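PDB 6B4E: mRNA export factor GLE1 from Saccharomyces cerevisiae, which serves as a component of the nuclear pore complex in mRNA export, binding inositol hexakisphosphate and acting as an enzyme activator. Local coordinates for residues A[181-186]-A[201-206]; A[213-218]-A[229-234]; A[253-258]-A[281-286]. All blocks are in the same frame, centred on the assembly; numbering follows the deposited sequence.

Contact 1 of 3, residues A[181-186]-A[201-206]; sequences SLFAII and HPFPIA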
loop_
_atom_site.group_PDB
_atom_site.type_symbol
_atom_site.label_atom_id
_atom_site.label_comp_id
_atom_site.label_asym_id
_atom_site.label_seq_id
_atom_site.Cartn_x
_atom_site.Cartn_y
_atom_site.Cartn_z
ATOM N N SER A 181 1.912 4.954 -1.561
ATOM C CA SER A 181 2.334 5.939 -0.562
ATOM C C SER A 181 1.590 5.755 0.745
ATOM O O SER A 181 2.175 5.790 1.833
ATOM C CB SER A 181 2.048 7.358 -1.057
ATOM O OG SER A 181 3.056 7.849 -1.895
ATOM N N LEU A 182 0.274 5.629 0.652
ATOM C CA LEU A 182 -0.526 5.455 1.849
ATOM C C LEU A 182 -0.185 4.148 2.553
ATOM O O LEU A 182 -0.013 4.118 3.777
ATOM C CB LEU A 182 -2.005 5.496 1.488
ATOM C CG LEU A 182 -2.934 5.192 2.665
ATOM C CD1 LEU A 182 -2.840 6.283 3.726
ATOM C CD2 LEU A 182 -4.391 4.991 2.217
ATOM N N PHE A 183 -0.091 3.051 1.802
ATOM C CA PHE A 183 0.219 1.768 2.425
ATOM C C PHE A 183 1.611 1.795 3.040
ATOM O O PHE A 183 1.818 1.309 4.156
ATOM C CB PHE A 183 0.105 0.646 1.396
ATOM C CG PHE A 183 0.311 -0.738 1.969
ATOM C CD1 PHE A 183 -0.638 -1.302 2.789
ATOM C CD2 PHE A 183 1.451 -1.464 1.663
ATOM C CE1 PHE A 183 -0.453 -2.577 3.310
ATOM C CE2 PHE A 183 1.640 -2.732 2.171
ATOM C CZ PHE A 183 0.686 -3.287 2.998
ATOM N N ALA A 184 2.562 2.393 2.333
ATOM C CA ALA A 184 3.916 2.524 2.850
ATOM C C ALA A 184 3.930 3.192 4.220
ATOM O O ALA A 184 4.557 2.685 5.160
ATOM C CB ALA A 184 4.772 3.303 1.856
ATOM N N ILE A 185 3.276 4.353 4.332
ATOM C CA ILE A 185 3.135 5.052 5.612
ATOM C C ILE A 185 2.634 4.095 6.684
ATOM O O ILE A 185 3.185 4.020 7.790
ATOM C CB ILE A 185 2.177 6.252 5.462
ATOM C CG1 ILE A 185 2.830 7.389 4.656
ATOM C CG2 ILE A 185 1.675 6.752 6.828
ATOM C CD1 ILE A 185 3.966 8.120 5.357
ATOM N N ILE A 186 1.531 3.399 6.395
ATOM C CA ILE A 186 0.927 2.535 7.401
ATOM C C ILE A 186 1.933 1.502 7.899
ATOM O O ILE A 186 1.987 1.203 9.101
ATOM C CB ILE A 186 -0.350 1.882 6.836
ATOM C CG1 ILE A 186 -1.438 2.953 6.652
ATOM C CG2 ILE A 186 -0.843 0.764 7.758
ATOM C CD1 ILE A 186 -2.694 2.493 5.945
ATOM N N HIS A 201 0.283 -4.987 15.226
ATOM C CA HIS A 201 0.123 -4.090 14.090
ATOM C C HIS A 201 -0.433 -4.891 12.921
ATOM O O HIS A 201 0.162 -5.906 12.543
ATOM C CB HIS A 201 1.477 -3.476 13.747
ATOM C CG HIS A 201 1.417 -2.329 12.784
ATOM N ND1 HIS A 201 0.796 -2.407 11.557
ATOM C CD2 HIS A 201 1.981 -1.098 12.841
ATOM C CE1 HIS A 201 0.954 -1.263 10.912
ATOM N NE2 HIS A 201 1.664 -0.451 11.672
ATOM N N PRO A 202 -1.561 -4.497 12.331
ATOM C CA PRO A 202 -2.171 -5.354 11.302
ATOM C C PRO A 202 -1.441 -5.362 9.964
ATOM O O PRO A 202 -1.676 -6.275 9.161
ATOM C CB PRO A 202 -3.584 -4.775 11.167
ATOM C CG PRO A 202 -3.437 -3.351 11.554
ATOM C CD PRO A 202 -2.385 -3.314 12.626
ATOM N N PHE A 203 -0.578 -4.383 9.680
ATOM C CA PHE A 203 0.137 -4.298 8.402
ATOM C C PHE A 203 1.542 -3.781 8.661
ATOM O O PHE A 203 1.890 -2.653 8.287
ATOM C CB PHE A 203 -0.591 -3.387 7.410
ATOM C CG PHE A 203 -1.979 -3.852 7.091
ATOM C CD1 PHE A 203 -2.193 -4.992 6.345
ATOM C CD2 PHE A 203 -3.059 -3.151 7.561
ATOM C CE1 PHE A 203 -3.448 -5.400 6.086
ATOM C CE2 PHE A 203 -4.306 -3.566 7.296
ATOM C CZ PHE A 203 -4.501 -4.679 6.564
ATOM N N PRO A 204 2.387 -4.603 9.254
ATOM C CA PRO A 204 3.646 -4.126 9.842
ATOM C C PRO A 204 4.745 -3.953 8.798
ATOM O O PRO A 204 4.556 -4.186 7.605
ATOM C CB PRO A 204 3.972 -5.235 10.851
ATOM C CG PRO A 204 3.433 -6.473 10.193
ATOM C CD PRO A 204 2.129 -6.023 9.576
ATOM N N ILE A 205 5.916 -3.516 9.278
ATOM C CA ILE A 205 6.990 -3.098 8.387
ATOM C C ILE A 205 7.487 -4.259 7.530
ATOM O O ILE A 205 8.003 -4.044 6.435
ATOM C CB ILE A 205 8.121 -2.435 9.212
ATOM C CG1 ILE A 205 9.154 -1.765 8.310
ATOM C CG2 ILE A 205 8.837 -3.428 10.137
ATOM C CD1 ILE A 205 8.642 -0.572 7.601
ATOM N N ALA A 206 7.314 -5.505 7.998
ATOM C CA ALA A 206 7.653 -6.661 7.174
ATOM C C ALA A 206 6.996 -6.587 5.801
ATOM O O ALA A 206 7.542 -7.104 4.825
ATOM C CB ALA A 206 7.224 -7.956 7.879
#
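Phe183 is the first residue of 181-186 to meet the loop 201-206, and it does so with a single ring corner: CE1 lies 4.2 Å from CB of Phe203. With CG anti to the backbone N (chi1 -176°), the ring extends from the flank of the helix toward the loop, and the two phenylalanine side chains cross at about a right angle.

One turn on, Ile186 touches with both its side chain and its backbone. Its CG2 methyl sits 4.2 Å from Phe203 CB and equally far from His201 CE1, lying alongside the phenylalanine and across the histidine. The carbonyl of the same residue takes a weak hydrogen bond from the imidazole, His201 NE2 to Ile186 O at 3.1 Å, strongly bent at 120°. His201 NE2 also makes a weak bond to Leu189 O, so its N-H is shared between two carbonyls near the end of the helix. The other ring nitrogen acts as acceptor: Phe203 N donates to His201 ND1 at 3.1 Å, almost in the ring plane. This firm bond and the two weak ones together would limit rotation of the imidazole, while CA of Pro204 lies above one face, toward its rim.

The contact is buried in the all-helical fold. Phe183, Ile186 and Phe203 pack against helix 124-136, His201 and Phe203 also reach helix 108-121, and Ala184 touches Trp234 and Ala237 of helix 225-264.

Contact 2 of 3, residues A[213-218]-A[229-234]; sequences ARICNT and VILGSW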
loop_
_atom_site.group_PDB
_atom_site.type_symbol
_atom_site.label_atom_id
_atom_site.label_comp_id
_atom_site.label_asym_id
_atom_site.label_seq_id
_atom_site.Cartn_x
_atom_site.Cartn_y
_atom_site.Cartn_z
ATOM N N ALA A 213 11.431 -6.868 -1.947
ATOM C CA ALA A 213 12.016 -8.155 -2.298
ATOM C C ALA A 213 11.329 -8.762 -3.507
ATOM O O ALA A 213 11.990 -9.306 -4.394
ATOM C CB ALA A 213 11.932 -9.118 -1.111
ATOM N N ARG A 214 9.998 -8.725 -3.532
ATOM C CA ARG A 214 9.258 -9.396 -4.595
ATOM C C ARG A 214 9.446 -8.702 -5.934
ATOM O O ARG A 214 9.514 -9.366 -6.978
ATOM C CB ARG A 214 7.779 -9.463 -4.227
ATOM C CG ARG A 214 7.549 -10.456 -3.088
ATOM C CD ARG A 214 6.170 -10.351 -2.483
ATOM N NE ARG A 214 6.081 -11.268 -1.356
ATOM C CZ ARG A 214 5.052 -11.377 -0.530
ATOM N NH1 ARG A 214 3.956 -10.656 -0.706
ATOM N NH2 ARG A 214 5.132 -12.220 0.490
ATOM N N ILE A 215 9.486 -7.369 -5.933
ATOM C CA ILE A 215 9.774 -6.651 -7.167
ATOM C C ILE A 215 11.189 -6.963 -7.636
ATOM O O ILE A 215 11.420 -7.214 -8.821
ATOM C CB ILE A 215 9.541 -5.139 -6.975
ATOM C CG1 ILE A 215 8.041 -4.868 -6.778
ATOM C CG2 ILE A 215 10.050 -4.373 -8.186
ATOM C CD1 ILE A 215 7.694 -3.411 -6.464
ATOM N N CYS A 216 12.153 -7.007 -6.708
ATOM C CA CYS A 216 13.510 -7.377 -7.095
ATOM C C CYS A 216 13.607 -8.814 -7.587
ATOM O O CYS A 216 14.571 -9.153 -8.280
ATOM C CB CYS A 216 14.467 -7.180 -5.933
ATOM S SG CYS A 216 14.854 -5.439 -5.640
ATOM N N ASN A 217 12.644 -9.665 -7.252
ATOM C CA ASN A 217 12.662 -11.048 -7.699
ATOM C C ASN A 217 11.777 -11.275 -8.914
ATOM O O ASN A 217 11.696 -12.404 -9.405
ATOM C CB ASN A 217 12.236 -11.975 -6.555
ATOM C CG ASN A 217 13.259 -12.019 -5.430
ATOM O OD1 ASN A 217 14.431 -11.672 -5.616
ATOM N ND2 ASN A 217 12.823 -12.475 -4.253
ATOM N N THR A 218 11.142 -10.229 -9.424
ATOM C CA THR A 218 10.200 -10.346 -10.534
ATOM C C THR A 218 10.958 -10.463 -11.855
ATOM O O THR A 218 11.933 -9.735 -12.060
ATOM C CB THR A 218 9.281 -9.125 -10.539
ATOM O OG1 THR A 218 8.439 -9.182 -9.387
ATOM C CG2 THR A 218 8.412 -9.050 -11.775
ATOM N N VAL A 229 7.971 3.879 -10.143
ATOM C CA VAL A 229 7.147 4.923 -9.553
ATOM C C VAL A 229 6.734 4.542 -8.135
ATOM O O VAL A 229 6.876 5.339 -7.207
ATOM C CB VAL A 229 5.922 5.215 -10.440
ATOM C CG1 VAL A 229 4.975 6.188 -9.736
ATOM C CG2 VAL A 229 6.366 5.812 -11.755
ATOM N N ILE A 230 6.169 3.346 -7.949
ATOM C CA ILE A 230 5.672 3.022 -6.620
ATOM C C ILE A 230 6.834 2.862 -5.647
ATOM O O ILE A 230 6.686 3.157 -4.455
ATOM C CB ILE A 230 4.756 1.783 -6.634
ATOM C CG1 ILE A 230 5.507 0.520 -7.038
ATOM C CG2 ILE A 230 3.543 2.032 -7.552
ATOM C CD1 ILE A 230 6.084 -0.247 -5.846
ATOM N N LEU A 231 8.004 2.410 -6.119
ATOM C CA LEU A 231 9.162 2.316 -5.231
ATOM C C LEU A 231 9.633 3.698 -4.792
ATOM O O LEU A 231 10.084 3.876 -3.656
ATOM C CB LEU A 231 10.305 1.551 -5.913
ATOM C CG LEU A 231 10.136 0.029 -6.049
ATOM C CD1 LEU A 231 11.272 -0.587 -6.852
ATOM C CD2 LEU A 231 10.047 -0.619 -4.687
ATOM N N GLY A 232 9.545 4.687 -5.675
ATOM C CA GLY A 232 9.904 6.043 -5.283
ATOM C C GLY A 232 8.886 6.654 -4.342
ATOM O O GLY A 232 9.247 7.335 -3.379
ATOM N N SER A 233 7.590 6.420 -4.603
ATOM C CA SER A 233 6.577 6.849 -3.652
ATOM C C SER A 233 6.782 6.175 -2.304
ATOM O O SER A 233 6.631 6.812 -1.248
ATOM C CB SER A 233 5.185 6.512 -4.188
ATOM O OG SER A 233 4.958 7.233 -5.378
ATOM N N TRP A 234 7.058 4.863 -2.325
ATOM C CA TRP A 234 7.366 4.126 -1.105
ATOM C C TRP A 234 8.546 4.754 -0.374
ATOM O O TRP A 234 8.497 4.974 0.843
ATOM C CB TRP A 234 7.670 2.663 -1.437
ATOM C CG TRP A 234 8.147 1.925 -0.227
ATOM C CD1 TRP A 234 7.379 1.263 0.685
ATOM C CD2 TRP A 234 9.498 1.824 0.236
ATOM N NE1 TRP A 234 8.168 0.756 1.683
ATOM C CE2 TRP A 234 9.469 1.086 1.436
ATOM C CE3 TRP A 234 10.726 2.285 -0.245
ATOM C CZ2 TRP A 234 10.619 0.786 2.150
ATOM C CZ3 TRP A 234 11.873 1.988 0.475
ATOM C CH2 TRP A 234 11.801 1.267 1.653
#
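Ile215 of helix 206-216 meets Ile230 and Leu231 of helix 225-264. The bond to CB is directed at the other helix, and from CB the side chain splits into two branches. The CG2 methyl comes within 4.2 Å of Leu231 CD1. The other branch runs through CG1 and stays extended (chi2 175°), carrying CD1 farthest across. That terminal methyl meets Ile230 CD1 at 3.6 Å, the two side chains touching end to end, and Leu231 CD2 lies 4.1 Å from the same Ile215 CD1. Leu231 thus offers one methyl to each branch, running alongside Ile215 the other way.

Ile230 gets there by a less relaxed route, its chi2 of 92° lying away from a staggered value. No polar group joins the segments. The chain leaving helix 206-216 is tied back instead by the Thr218 hydroxyl, with OG1 donating to Arg214 O at 2.6 Å. Elsewhere on this helix, Arg214 forms a salt bridge to an acidic side chain of the second protein chain in the assembly, which also shares hydrogen bonds with the Cys216 backbone and the Asn217 side chain.

The two consecutive helices run antiparallel here, as in a helical hairpin, and meet through branched aliphatic side chains within the helical C-terminal part of GLE1, the region that interacts with NUP42, DBP5 and GFD1.

Contact 3 of 3, residues A[253-258]-A[281-286]; sequences LLILIG and EAWQNN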
loop_
_atom_site.group_PDB
_atom_site.type_symbol
_atom_site.label_atom_id
_atom_site.label_comp_id
_atom_site.label_asym_id
_atom_site.label_seq_id
_atom_site.Cartn_x
_atom_site.Cartn_y
_atom_site.Cartn_z
ATOM N N LEU A 253 19.053 -3.794 0.360
ATOM C CA LEU A 253 17.884 -3.859 -0.506
ATOM C C LEU A 253 17.627 -2.513 -1.173
ATOM O O LEU A 253 17.190 -2.468 -2.331
ATOM C CB LEU A 253 16.677 -4.343 0.309
ATOM C CG LEU A 253 15.399 -4.717 -0.439
ATOM C CD1 LEU A 253 15.683 -5.515 -1.696
ATOM C CD2 LEU A 253 14.499 -5.496 0.482
ATOM N N LEU A 254 17.913 -1.406 -0.478
ATOM C CA LEU A 254 17.803 -0.092 -1.114
ATOM C C LEU A 254 18.819 0.061 -2.233
ATOM O O LEU A 254 18.513 0.645 -3.286
ATOM C CB LEU A 254 17.987 1.032 -0.094
ATOM C CG LEU A 254 16.923 1.159 1.004
ATOM C CD1 LEU A 254 17.144 2.498 1.716
ATOM C CD2 LEU A 254 15.525 1.078 0.462
ATOM N N ILE A 255 20.040 -0.435 -2.024
ATOM C CA ILE A 255 21.029 -0.427 -3.099
ATOM C C ILE A 255 20.540 -1.271 -4.270
ATOM O O ILE A 255 20.740 -0.918 -5.436
ATOM C CB ILE A 255 22.390 -0.913 -2.568
ATOM C CG1 ILE A 255 22.925 0.096 -1.541
ATOM C CG2 ILE A 255 23.386 -1.140 -3.715
ATOM C CD1 ILE A 255 24.085 -0.390 -0.741
ATOM N N LEU A 256 19.910 -2.408 -3.984
ATOM C CA LEU A 256 19.467 -3.282 -5.060
ATOM C C LEU A 256 18.411 -2.591 -5.914
ATOM O O LEU A 256 18.491 -2.624 -7.145
ATOM C CB LEU A 256 18.949 -4.603 -4.500
ATOM C CG LEU A 256 18.700 -5.688 -5.553
ATOM C CD1 LEU A 256 20.009 -6.149 -6.227
ATOM C CD2 LEU A 256 18.026 -6.850 -4.915
ATOM N N ILE A 257 17.423 -1.931 -5.288
ATOM C CA ILE A 257 16.393 -1.266 -6.104
ATOM C C ILE A 257 16.939 0.001 -6.753
ATOM O O ILE A 257 16.609 0.313 -7.904
ATOM C CB ILE A 257 15.101 -0.961 -5.302
ATOM C CG1 ILE A 257 15.314 -0.055 -4.071
ATOM C CG2 ILE A 257 14.429 -2.237 -4.917
ATOM C CD1 ILE A 257 13.994 0.509 -3.513
ATOM N N GLY A 258 17.744 0.779 -6.027
ATOM C CA GLY A 258 18.116 2.094 -6.520
ATOM C C GLY A 258 19.265 2.094 -7.503
ATOM O O GLY A 258 19.321 2.958 -8.387
ATOM N N GLU A 281 20.833 8.522 -4.721
ATOM C CA GLU A 281 21.955 9.447 -4.635
ATOM C C GLU A 281 21.845 10.366 -3.426
ATOM O O GLU A 281 22.862 10.702 -2.802
ATOM C CB GLU A 281 22.057 10.277 -5.914
ATOM C CG GLU A 281 22.446 9.473 -7.127
ATOM C CD GLU A 281 22.316 10.249 -8.442
ATOM O OE1 GLU A 281 21.924 11.450 -8.431
ATOM O OE2 GLU A 281 22.631 9.643 -9.486
ATOM N N ALA A 282 20.638 10.814 -3.102
ATOM C CA ALA A 282 20.469 11.665 -1.931
ATOM C C ALA A 282 20.840 10.916 -0.659
ATOM O O ALA A 282 21.448 11.486 0.252
ATOM C CB ALA A 282 19.021 12.161 -1.868
ATOM N N TRP A 283 20.456 9.642 -0.577
ATOM C CA TRP A 283 20.805 8.814 0.573
ATOM C C TRP A 283 22.302 8.600 0.642
ATOM O O TRP A 283 22.912 8.696 1.718
ATOM C CB TRP A 283 20.068 7.487 0.462
ATOM C CG TRP A 283 20.448 6.432 1.452
ATOM C CD1 TRP A 283 20.548 6.559 2.811
ATOM C CD2 TRP A 283 20.740 5.076 1.151
ATOM N NE1 TRP A 283 20.893 5.348 3.377
ATOM C CE2 TRP A 283 21.022 4.423 2.372
ATOM C CE3 TRP A 283 20.794 4.337 -0.037
ATOM C CZ2 TRP A 283 21.359 3.080 2.434
ATOM C CZ3 TRP A 283 21.130 3.009 0.029
ATOM C CH2 TRP A 283 21.411 2.388 1.255
ATOM N N GLN A 284 22.913 8.301 -0.508
ATOM C CA GLN A 284 24.362 8.133 -0.556
ATOM C C GLN A 284 25.088 9.393 -0.135
ATOM O O GLN A 284 26.244 9.322 0.296
ATOM C CB GLN A 284 24.775 7.716 -1.966
ATOM C CG GLN A 284 24.363 6.304 -2.284
ATOM C CD GLN A 284 24.619 5.952 -3.742
ATOM O OE1 GLN A 284 24.581 6.819 -4.630
ATOM N NE2 GLN A 284 24.901 4.687 -3.994
ATOM N N ASN A 285 24.466 10.557 -0.305
ATOM C CA ASN A 285 25.038 11.828 0.114
ATOM C C ASN A 285 24.527 12.271 1.477
ATOM O O ASN A 285 24.608 13.452 1.803
ATOM C CB ASN A 285 24.753 12.905 -0.943
ATOM C CG ASN A 285 25.678 14.098 -0.837
ATOM O OD1 ASN A 285 26.775 14.002 -0.298
ATOM N ND2 ASN A 285 25.220 15.261 -1.334
ATOM N N ASN A 286 24.016 11.351 2.292
ATOM C CA ASN A 286 23.579 11.693 3.648
ATOM C C ASN A 286 22.593 12.851 3.633
ATOM O O ASN A 286 22.677 13.807 4.416
ATOM C CB ASN A 286 24.777 11.981 4.538
ATOM C CG ASN A 286 25.198 10.769 5.277
ATOM O OD1 ASN A 286 24.580 10.397 6.293
ATOM N ND2 ASN A 286 26.219 10.092 4.763
#
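A single tryptophan carries the whole contact from its side: Trp283 meets Leu254 over a face of its indole and Ile255 at an edge. CD1 of Leu254 lies 4.2 Å from the centroid of the six-membered ring and only 4° off the ring normal, a CH-pi contact. Nearer the rim, Leu254 CB approaches Trp283 CZ3 at 3.7 Å and CH2 at 3.9 Å, so the leucine follows the outer part of the benzo ring. Ile255 comes in close to the ring plane, its CG1 3.8 Å from Trp283 CZ3, and the two side chains cross at about a right angle. The indole reaches them because CG is anti to the backbone N (chi1 172°), which swings the six-membered ring across to helix 225-264. A leucine in place of Trp283 would probably take away the flat face under Leu254 CD1 and leave Ile255 CG1 without the ring edge it touches.

Trp283 also touches Leu243 and Ser251, while Leu254 leans on Trp234 and Trp235, all from helix 225-264. Although Leu254 is buried, Ile255 is exposed, which places the contact at the margin of the fold.

The last helix of the chain, 271-284, runs roughly antiparallel to segment 253-258 and is closed just beyond the tryptophan by a Schellman motif: the backbone N-H of Asn286, a residue with positive phi, bonds to Trp283 O (N to O 2.9 Å), and Asn287 N pairs with Ala282 O.

How the contacts relate
Contacts 1 and 2 are buried, whereas contact 3, whose centre lies about 23 Å from the centre of the chain, is partly open to solvent. Chemistry follows place: contact 1, between a helix and a loop, adds a weak imidazole-carbonyl bond to its apolar packing; contact 2 is purely aliphatic; contact 3 relies on one indole. Helix 225-264 is common to contacts 2 and 3, whose centres are about 14 Å apart and which touch through Cys216 on Leu256 and Ile257. Contacts 1 and 2 meet where Ser181 packs on Ser233. Contacts 1 and 3 do not touch, but Trp234 of contact 2 stands between them.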